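Lysine-specific demethylase REF6 (PDB 6A58) removes methyl groups from di- and trimethylated histone H3 to activate genes, its C-terminal zinc fingers, the part described here, binding DNA. Local coordinates at residues C20-C25 against T31-S36. Numbering follows the deposited sequence.
With ZN (zinc ion), chain B.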
ATOM      1  N   CYS A  20       0.766 -26.979  -8.420  1.00 43.69           N
ATOM      2  CA  CYS A  20       0.025 -28.050  -9.099  1.00 43.26           C
ATOM      3  C   CYS A  20      -1.421 -28.164  -8.626  1.00 41.74           C
ATOM      4  O   CYS A  20      -2.346 -28.198  -9.439  1.00 42.57           O
ATOM      5  CB  CYS A  20       0.727 -29.397  -8.890  1.00 43.48           C
ATOM      6  N   ALA A  21      -1.594 -28.217  -7.309  1.00 40.78           N
ATOM      7  CA  ALA A  21      -2.912 -28.363  -6.685  1.00 39.57           C
ATOM      8  C   ALA A  21      -3.740 -27.073  -6.692  1.00 38.20           C
ATOM      9  O   ALA A  21      -4.971 -27.135  -6.721  1.00 39.20           O
ATOM     10  CB  ALA A  21      -2.758 -28.869  -5.257  1.00 39.98           C
ATOM     11  N   ALA A  22      -3.072 -25.920  -6.651  1.00 36.14           N
ATOM     12  CA  ALA A  22      -3.757 -24.624  -6.618  1.00 34.10           C
ATOM     13  C   ALA A  22      -4.411 -24.276  -7.956  1.00 32.86           C
ATOM     14  O   ALA A  22      -3.995 -24.754  -9.016  1.00 33.22           O
ATOM     15  CB  ALA A  22      -2.793 -23.522  -6.207  1.00 34.19           C
ATOM     16  N   TYR A  23      -5.442 -23.437  -7.882  1.00 31.39           N
ATOM     17  CA  TYR A  23      -6.171 -22.953  -9.049  1.00 30.40           C
ATOM     18  C   TYR A  23      -5.911 -21.458  -9.228  1.00 29.31           C
ATOM     19  O   TYR A  23      -6.391 -20.640  -8.443  1.00 27.91           O
ATOM     20  CB  TYR A  23      -7.667 -23.217  -8.874  1.00 31.63           C
ATOM     21  CG  TYR A  23      -8.029 -24.683  -8.978  1.00 33.09           C
ATOM     22  CD1 TYR A  23      -7.893 -25.539  -7.881  1.00 34.31           C
ATOM     23  CD2 TYR A  23      -8.505 -25.216 -10.174  1.00 34.98           C
ATOM     24  CE1 TYR A  23      -8.222 -26.887  -7.978  1.00 35.34           C
ATOM     25  CE2 TYR A  23      -8.837 -26.559 -10.280  1.00 36.07           C
ATOM     26  CZ  TYR A  23      -8.695 -27.390  -9.182  1.00 36.37           C
ATOM     27  OH  TYR A  23      -9.029 -28.721  -9.291  1.00 39.38           O
ATOM     28  N   GLN A  24      -5.160 -21.113 -10.272  1.00 28.42           N
ATOM     29  CA  GLN A  24      -4.723 -19.733 -10.503  1.00 28.43           C
ATOM     30  C   GLN A  24      -5.784 -18.942 -11.280  1.00 28.22           C
ATOM     31  O   GLN A  24      -6.469 -19.495 -12.148  1.00 28.79           O
ATOM     32  CB  GLN A  24      -3.379 -19.711 -11.249  1.00 28.95           C
ATOM     33  CG  GLN A  24      -2.186 -20.244 -10.448  1.00 29.86           C
ATOM     34  CD  GLN A  24      -2.085 -21.766 -10.386  1.00 30.64           C
ATOM     35  OE1 GLN A  24      -2.713 -22.486 -11.168  1.00 31.67           O
ATOM     36  NE2 GLN A  24      -1.279 -22.265  -9.450  1.00 31.94           N
ATOM     37  N   CYS A  25      -5.918 -17.656 -10.956  1.00 27.07           N
ATOM     38  CA  CYS A  25      -6.823 -16.755 -11.676  1.00 27.73           C
ATOM     39  C   CYS A  25      -6.188 -16.293 -12.980  1.00 28.48           C
ATOM     40  O   CYS A  25      -5.028 -15.878 -12.990  1.00 28.27           O
ATOM     41  CB  CYS A  25      -7.177 -15.535 -10.829  1.00 27.62           C
ATOM     42  SG  CYS A  25      -8.363 -14.435 -11.643  1.00 28.18           S
ATOM     43  N   THR A  31      -2.879 -12.023  -9.354  1.00 25.94           N
ATOM     44  CA  THR A  31      -1.871 -12.969  -8.880  1.00 25.99           C
ATOM     45  C   THR A  31      -2.441 -13.918  -7.819  1.00 25.04           C
ATOM     46  O   THR A  31      -1.683 -14.593  -7.126  1.00 25.77           O
ATOM     47  CB  THR A  31      -0.640 -12.229  -8.310  1.00 26.82           C
ATOM     48  OG1 THR A  31      -1.028 -11.456  -7.171  1.00 27.23           O
ATOM     49  CG2 THR A  31      -0.025 -11.312  -9.361  1.00 27.53           C
ATOM     50  N   MET A  32      -3.768 -13.993  -7.719  1.00 24.70           N
ATOM     51  CA  MET A  32      -4.418 -14.815  -6.700  1.00 25.38           C
ATOM     52  C   MET A  32      -4.581 -16.263  -7.142  1.00 25.38           C
ATOM     53  O   MET A  32      -4.676 -16.555  -8.337  1.00 25.59           O
ATOM     54  CB  MET A  32      -5.773 -14.234  -6.320  1.00 25.99           C
ATOM     55  CG  MET A  32      -5.670 -12.883  -5.636  1.00 27.09           C
ATOM     56  SD  MET A  32      -7.283 -12.313  -5.090  1.00 28.58           S
ATOM     57  CE  MET A  32      -6.872 -10.677  -4.489  1.00 29.59           C
ATOM     58  N   SER A  33      -4.602 -17.164  -6.163  1.00 24.73           N
ATOM     59  CA  SER A  33      -4.861 -18.585  -6.403  1.00 25.72           C
ATOM     60  C   SER A  33      -5.701 -19.165  -5.270  1.00 24.82           C
ATOM     61  O   SER A  33      -5.807 -18.563  -4.196  1.00 24.81           O
ATOM     62  CB  SER A  33      -3.557 -19.362  -6.548  1.00 27.81           C
ATOM     63  OG  SER A  33      -2.856 -19.397  -5.326  1.00 29.47           O
ATOM     64  N   PHE A  34      -6.295 -20.330  -5.537  1.00 25.89           N
ATOM     65  CA  PHE A  34      -7.346 -20.914  -4.690  1.00 26.14           C
ATOM     66  C   PHE A  34      -7.160 -22.410  -4.487  1.00 27.72           C
ATOM     67  O   PHE A  34      -6.567 -23.087  -5.324  1.00 27.94           O
ATOM     68  CB  PHE A  34      -8.718 -20.597  -5.306  1.00 25.74           C
ATOM     69  CG  PHE A  34      -8.933 -19.130  -5.466  1.00 24.56           C
ATOM     70  CD1 PHE A  34      -9.446 -18.383  -4.418  1.00 25.35           C
ATOM     71  CD2 PHE A  34      -8.494 -18.470  -6.610  1.00 25.25           C
ATOM     72  CE1 PHE A  34      -9.576 -17.012  -4.527  1.00 25.27           C
ATOM     73  CE2 PHE A  34      -8.613 -17.098  -6.719  1.00 25.10           C
ATOM     74  CZ  PHE A  34      -9.154 -16.370  -5.674  1.00 24.91           C
ATOM     75  N   SER A  35      -7.681 -22.908  -3.366  1.00 30.72           N
ATOM     76  CA  SER A  35      -7.562 -24.319  -2.993  1.00 32.55           C
ATOM     77  C   SER A  35      -8.430 -25.249  -3.843  1.00 33.61           C
ATOM     78  O   SER A  35      -8.152 -26.449  -3.923  1.00 36.22           O
ATOM     79  CB  SER A  35      -7.918 -24.503  -1.513  1.00 33.48           C
ATOM     80  OG  SER A  35      -7.093 -23.698  -0.685  1.00 35.81           O
ATOM     81  N   SER A  36      -9.473 -24.705  -4.469  1.00 33.35           N
ATOM     82  CA  SER A  36     -10.387 -25.495  -5.291  1.00 33.67           C
ATOM     83  C   SER A  36     -10.899 -24.703  -6.482  1.00 33.22           C
ATOM     84  O   SER A  36     -10.872 -23.470  -6.477  1.00 32.77           O
ATOM     85  CB  SER A  36     -11.572 -25.942  -4.440  1.00 33.76           C
ATOM     86  OG  SER A  36     -12.315 -24.820  -3.987  1.00 34.16           O
TER
HETATM   87 ZN    ZN B1401      -8.371 -12.796 -10.032  0.90 32.62          ZN
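Tyr-23 and Phe-34 face each other as the hydrogen-bonded pair of a short antiparallel beta hairpin, the opening element of the first zinc finger, and show how a very small domain can be built from a few backbone bonds, a little side-chain packing and one metal ion. Two bonds tie this pair: Tyr-23 N donates to Phe-34 O at 2.8 Å, in the carbonyl plane, whereas Phe-34 N reaches Tyr-23 O at 2.9 Å from above the plane of the Tyr-23 carbonyl, with an N-H...O angle of only 135°. The same Tyr-23 O also receives a CA-H contact from Ser-33 CA at 3.3 Å. Next along the ladder, Gln-24 and Ser-33 form a non-hydrogen-bonded pair whose side chains project from the face away from Tyr-23 and Phe-34. A third bond, 3.1 Å from Cys-25 N to Met-32 O, is nearly straight and holds the chain where it leaves the strand for the metal.

The aromatic side chains share the face that looks onto helix 37-44. With CG anti to its own carbonyl carbon (chi1 -71°), the Tyr-23 ring lies beside the start of that helix, and the backbone of Ser-36, its N-cap, passes over one ring face, CD1 standing 3.4 Å from Ser-36 C. Cut back to an alanine here, the side chain would no longer reach helix 37-44, and the Ser-36 backbone and Leu-40 would probably be left uncovered on this side. Phe-34 turns the edge of its ring, at CD2, to Tyr-23 O, and the ring also meets His-43.

Cys-25 SG, anti to its backbone N (chi1 -177°), binds zinc at 2.3 Å, and Cys-30, His-43 and His-60 complete the site. Hairpin, helix and metal together follow the C2H2 zinc-finger plan, here in a finger classed as degenerate, whose last ligand comes from helix 60-70.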